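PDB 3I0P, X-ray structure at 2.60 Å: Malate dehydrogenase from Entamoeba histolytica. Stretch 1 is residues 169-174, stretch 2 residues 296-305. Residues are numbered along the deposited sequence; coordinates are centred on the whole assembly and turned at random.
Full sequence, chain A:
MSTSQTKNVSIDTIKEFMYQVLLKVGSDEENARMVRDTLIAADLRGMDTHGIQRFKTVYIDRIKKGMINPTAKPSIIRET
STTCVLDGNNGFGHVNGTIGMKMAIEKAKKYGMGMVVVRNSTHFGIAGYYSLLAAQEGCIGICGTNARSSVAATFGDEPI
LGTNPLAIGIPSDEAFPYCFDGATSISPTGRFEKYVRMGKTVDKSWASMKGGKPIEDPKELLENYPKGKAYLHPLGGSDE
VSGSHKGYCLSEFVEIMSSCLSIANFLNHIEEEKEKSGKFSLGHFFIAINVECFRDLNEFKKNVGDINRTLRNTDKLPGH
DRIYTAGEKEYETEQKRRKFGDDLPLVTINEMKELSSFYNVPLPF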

ATOM      1  N   GLY A 169       2.504   4.949   9.710  1.00 19.07           N
ATOM      2  CA  GLY A 169       3.387   5.274  10.835  1.00 19.30           C
ATOM      3  C   GLY A 169       3.605   4.066  11.727  1.00 19.49           C
ATOM      4  O   GLY A 169       2.649   3.437  12.172  1.00 19.68           O
ATOM      5  N   ILE A 170       4.863   3.727  11.979  1.00 19.48           N
ATOM      6  CA  ILE A 170       5.191   2.540  12.762  1.00 19.59           C
ATOM      7  C   ILE A 170       6.215   2.882  13.843  1.00 20.35           C
ATOM      8  O   ILE A 170       7.269   3.464  13.540  1.00 20.77           O
ATOM      9  CB  ILE A 170       5.731   1.395  11.854  1.00 19.44           C
ATOM     10  CG1 ILE A 170       4.621   0.883  10.921  1.00 17.90           C
ATOM     11  CG2 ILE A 170       6.335   0.258  12.702  1.00 18.90           C
ATOM     12  CD1 ILE A 170       5.102   0.096   9.738  1.00 15.08           C
ATOM     13  N   PRO A 171       5.916   2.527  15.110  1.00 20.77           N
ATOM     14  CA  PRO A 171       6.862   2.786  16.201  1.00 21.00           C
ATOM     15  C   PRO A 171       8.254   2.201  15.922  1.00 21.46           C
ATOM     16  O   PRO A 171       8.377   1.122  15.321  1.00 21.25           O
ATOM     17  CB  PRO A 171       6.210   2.096  17.398  1.00 21.02           C
ATOM     18  CG  PRO A 171       4.767   2.100  17.091  1.00 20.84           C
ATOM     19  CD  PRO A 171       4.665   1.923  15.603  1.00 20.76           C
ATOM     20  N   SER A 172       9.284   2.927  16.352  1.00 21.78           N
ATOM     21  CA  SER A 172      10.673   2.577  16.074  1.00 22.10           C
ATOM     22  C   SER A 172      11.492   2.765  17.353  1.00 22.52           C
ATOM     23  O   SER A 172      11.049   3.470  18.272  1.00 22.95           O
ATOM     24  CB  SER A 172      11.208   3.486  14.972  1.00 22.02           C
ATOM     25  OG  SER A 172      12.544   3.170  14.637  1.00 22.63           O
ATOM     26  N   ASP A 173      12.673   2.142  17.433  1.00 22.25           N
ATOM     27  CA  ASP A 173      13.529   2.347  18.607  1.00 22.24           C
ATOM     28  C   ASP A 173      14.561   3.417  18.321  1.00 22.22           C
ATOM     29  O   ASP A 173      15.457   3.662  19.124  1.00 22.66           O
ATOM     30  CB  ASP A 173      14.174   1.042  19.112  1.00 22.15           C
ATOM     31  CG  ASP A 173      15.342   0.564  18.251  1.00 22.86           C
ATOM     32  OD1 ASP A 173      15.513   1.030  17.099  1.00 23.92           O
ATOM     33  OD2 ASP A 173      16.102  -0.310  18.727  1.00 23.55           O
ATOM     34  N   GLU A 174      14.422   4.043  17.159  1.00 21.81           N
ATOM     35  CA  GLU A 174      15.267   5.147  16.763  1.00 21.53           C
ATOM     36  C   GLU A 174      14.654   6.474  17.232  1.00 21.42           C
ATOM     37  O   GLU A 174      13.630   6.475  17.922  1.00 21.12           O
ATOM     38  CB  GLU A 174      15.453   5.121  15.252  1.00 21.67           C
ATOM     39  CG  GLU A 174      15.894   3.771  14.740  1.00 21.25           C
ATOM     40  CD  GLU A 174      16.202   3.784  13.266  1.00 22.27           C
ATOM     41  OE1 GLU A 174      15.271   4.018  12.462  1.00 22.34           O
ATOM     42  OE2 GLU A 174      17.383   3.546  12.907  1.00 22.60           O
ATOM     43  N   ASP A 296       5.423  -7.253  23.041  1.00 26.69           N
ATOM     44  CA  ASP A 296       6.030  -6.180  23.825  1.00 27.15           C
ATOM     45  C   ASP A 296       6.417  -5.018  22.910  1.00 27.04           C
ATOM     46  O   ASP A 296       7.010  -5.245  21.849  1.00 27.33           O
ATOM     47  CB  ASP A 296       7.293  -6.712  24.522  1.00 27.51           C
ATOM     48  CG  ASP A 296       7.910  -5.695  25.483  1.00 28.69           C
ATOM     49  OD1 ASP A 296       7.420  -5.599  26.634  1.00 28.59           O
ATOM     50  OD2 ASP A 296       8.878  -4.999  25.085  1.00 29.73           O
ATOM     51  N   LEU A 297       6.102  -3.790  23.323  1.00 26.71           N
ATOM     52  CA  LEU A 297       6.351  -2.607  22.485  1.00 26.74           C
ATOM     53  C   LEU A 297       7.825  -2.349  22.187  1.00 26.78           C
ATOM     54  O   LEU A 297       8.200  -2.123  21.031  1.00 26.60           O
ATOM     55  CB  LEU A 297       5.703  -1.355  23.093  1.00 26.69           C
ATOM     56  CG  LEU A 297       5.775  -0.019  22.342  1.00 26.38           C
ATOM     57  CD1 LEU A 297       5.464  -0.142  20.847  1.00 26.49           C
ATOM     58  CD2 LEU A 297       4.836   0.978  22.995  1.00 26.73           C
ATOM     59  N   ASN A 298       8.655  -2.382  23.227  1.00 27.10           N
ATOM     60  CA  ASN A 298      10.088  -2.123  23.073  1.00 27.32           C
ATOM     61  C   ASN A 298      10.788  -3.206  22.286  1.00 27.44           C
ATOM     62  O   ASN A 298      11.724  -2.926  21.533  1.00 27.44           O
ATOM     63  CB  ASN A 298      10.764  -1.916  24.431  1.00 27.31           C
ATOM     64  CG  ASN A 298      10.382  -0.596  25.064  1.00 27.44           C
ATOM     65  OD1 ASN A 298      10.541   0.470  24.454  1.00 27.89           O
ATOM     66  ND2 ASN A 298       9.854  -0.656  26.277  1.00 26.17           N
ATOM     67  N   GLU A 299      10.318  -4.439  22.450  1.00 27.71           N
ATOM     68  CA  GLU A 299      10.854  -5.562  21.700  1.00 28.33           C
ATOM     69  C   GLU A 299      10.507  -5.378  20.217  1.00 27.77           C
ATOM     70  O   GLU A 299      11.357  -5.607  19.347  1.00 28.09           O
ATOM     71  CB  GLU A 299      10.308  -6.879  22.256  1.00 29.03           C
ATOM     72  CG  GLU A 299      11.365  -7.946  22.528  1.00 31.84           C
ATOM     73  CD  GLU A 299      10.745  -9.342  22.684  1.00 37.10           C
ATOM     74  OE1 GLU A 299       9.989  -9.542  23.669  1.00 38.28           O
ATOM     75  OE2 GLU A 299      11.012 -10.231  21.822  1.00 37.95           O
ATOM     76  N   PHE A 300       9.275  -4.928  19.949  1.00 26.93           N
ATOM     77  CA  PHE A 300       8.821  -4.567  18.599  1.00 26.16           C
ATOM     78  C   PHE A 300       9.580  -3.372  18.016  1.00 25.61           C
ATOM     79  O   PHE A 300      10.032  -3.427  16.866  1.00 25.07           O
ATOM     80  CB  PHE A 300       7.316  -4.280  18.596  1.00 26.50           C
ATOM     81  CG  PHE A 300       6.808  -3.664  17.311  1.00 26.82           C
ATOM     82  CD1 PHE A 300       6.226  -4.460  16.323  1.00 26.44           C
ATOM     83  CD2 PHE A 300       6.899  -2.288  17.094  1.00 26.47           C
ATOM     84  CE1 PHE A 300       5.748  -3.901  15.140  1.00 26.18           C
ATOM     85  CE2 PHE A 300       6.431  -1.723  15.908  1.00 27.16           C
ATOM     86  CZ  PHE A 300       5.850  -2.533  14.930  1.00 26.46           C
ATOM     87  N   LYS A 301       9.708  -2.296  18.798  1.00 24.97           N
ATOM     88  CA  LYS A 301      10.511  -1.137  18.370  1.00 24.89           C
ATOM     89  C   LYS A 301      11.921  -1.551  17.958  1.00 24.72           C
ATOM     90  O   LYS A 301      12.452  -1.052  16.962  1.00 25.03           O
ATOM     91  CB  LYS A 301      10.606  -0.076  19.457  1.00 24.73           C
ATOM     92  CG  LYS A 301       9.333   0.697  19.720  1.00 25.91           C
ATOM     93  CD  LYS A 301       9.622   1.761  20.752  1.00 27.44           C
ATOM     94  CE  LYS A 301       8.364   2.366  21.293  1.00 27.79           C
ATOM     95  NZ  LYS A 301       8.694   3.621  22.010  1.00 28.55           N
ATOM     96  N   LYS A 302      12.509  -2.464  18.731  1.00 24.20           N
ATOM     97  CA  LYS A 302      13.839  -3.005  18.483  1.00 23.95           C
ATOM     98  C   LYS A 302      13.904  -3.737  17.129  1.00 23.22           C
ATOM     99  O   LYS A 302      14.835  -3.547  16.339  1.00 23.04           O
ATOM    100  CB  LYS A 302      14.218  -3.926  19.657  1.00 24.60           C
ATOM    101  CG  LYS A 302      15.321  -4.946  19.387  1.00 26.52           C
ATOM    102  CD  LYS A 302      16.577  -4.662  20.200  1.00 28.67           C
ATOM    103  CE  LYS A 302      17.561  -5.843  20.102  1.00 30.28           C
ATOM    104  NZ  LYS A 302      18.120  -6.035  18.723  1.00 30.46           N
ATOM    105  N   ASN A 303      12.893  -4.553  16.858  1.00 22.37           N
ATOM    106  CA  ASN A 303      12.826  -5.308  15.617  1.00 21.42           C
ATOM    107  C   ASN A 303      12.762  -4.375  14.383  1.00 21.48           C
ATOM    108  O   ASN A 303      13.482  -4.584  13.400  1.00 21.42           O
ATOM    109  CB  ASN A 303      11.640  -6.276  15.690  1.00 20.81           C
ATOM    110  CG  ASN A 303      11.758  -7.460  14.731  1.00 19.78           C
ATOM    111  OD1 ASN A 303      11.076  -8.471  14.912  1.00 19.73           O
ATOM    112  ND2 ASN A 303      12.594  -7.339  13.708  1.00 16.81           N
ATOM    113  N   VAL A 304      11.919  -3.340  14.455  1.00 21.48           N
ATOM    114  CA  VAL A 304      11.792  -2.338  13.387  1.00 21.18           C
ATOM    115  C   VAL A 304      13.126  -1.626  13.139  1.00 21.74           C
ATOM    116  O   VAL A 304      13.582  -1.504  11.988  1.00 21.59           O
ATOM    117  CB  VAL A 304      10.661  -1.317  13.705  1.00 21.20           C
ATOM    118  CG1 VAL A 304      10.736  -0.084  12.805  1.00 20.02           C
ATOM    119  CG2 VAL A 304       9.289  -1.986  13.606  1.00 20.35           C
ATOM    120  N   GLY A 305      13.756  -1.180  14.225  1.00 22.17           N
ATOM    121  CA  GLY A 305      15.097  -0.600  14.166  1.00 22.71           C
ATOM    122  C   GLY A 305      16.102  -1.533  13.514  1.00 23.14           C
ATOM    123  O   GLY A 305      16.854  -1.116  12.634  1.00 23.38           O
TER

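The most unusual feature of this contact is the close fit of Asp173 against a glycine: Asp173 OD1 lies 3.4 Å from Gly305 CA, and a CB built in ideal geometry on Gly305 would point toward the first stretch and fall 2.0 Å from that same OD1. No such pair of atoms could coexist at that distance, so the carboxylate, as placed, occupies room that a side chain at Gly305 would need. The other carboxylate oxygen, Asp173 OD2, rests 3.5 Å from Lys302 CA, so the group lies along the helix backbone.

The backbone arrangement is a strand end and its following loop laid against one helix. Residues 169-170 close a strand, 171-174 continue as loop, and 297-305 are helical. The closest CA atoms of the two stretches are those of Ser172 and Lys301, 4.4 Å apart, too close for side chains to stand between them. Consistent with this, the Ser172 CA-to-CB bond points away from the helix, while Ser172 O comes 3.3 Å from Lys301 CD. Asp173 N sits 3.2 Å from Lys301 O, a separation whose geometry leaves a hydrogen bond undecided; Lys301 O already accepts from Gly305 N at 3.0 Å within the helix.

Apolar packing dominates the strand end. Ile170 CG2 approaches Phe300 CZ at 3.6 Å, near the plane of the ring and therefore at its edge, and the same methyl meets Val304 CG2 at 3.8 Å. Phe300 and Val304 are four residues apart, about one helical turn, which lets both reach one isoleucine. Pro171 extends this surface: its CD is 4.1 Å from Phe300 CE2 and its CB is 4.2 Å from Leu297 CD1. Pro171 CB also lies 4.1 Å from Lys301 CG, so the aliphatic part of the lysine packs here while the end of its side chain leads away. The chi angles of Lys301, m then t throughout, describe an extended chain beyond CG.

Each stretch also organises itself. In the loop, Glu174 N donates to Ser172 OG (3.3 Å, 163° at the hydrogen), a nearly straight bond that ties the serine hydroxyl back to its own chain. At the helix start, Asp296 holds the N-cap position, and Asp296 OD2 accepts from Glu299 N (3.1 Å, 151°), satisfying an amide that has no preceding turn to bond to. With 414 Å² buried in total and no clear hydrogen bond across, the association rests mainly on shape and apolar contact.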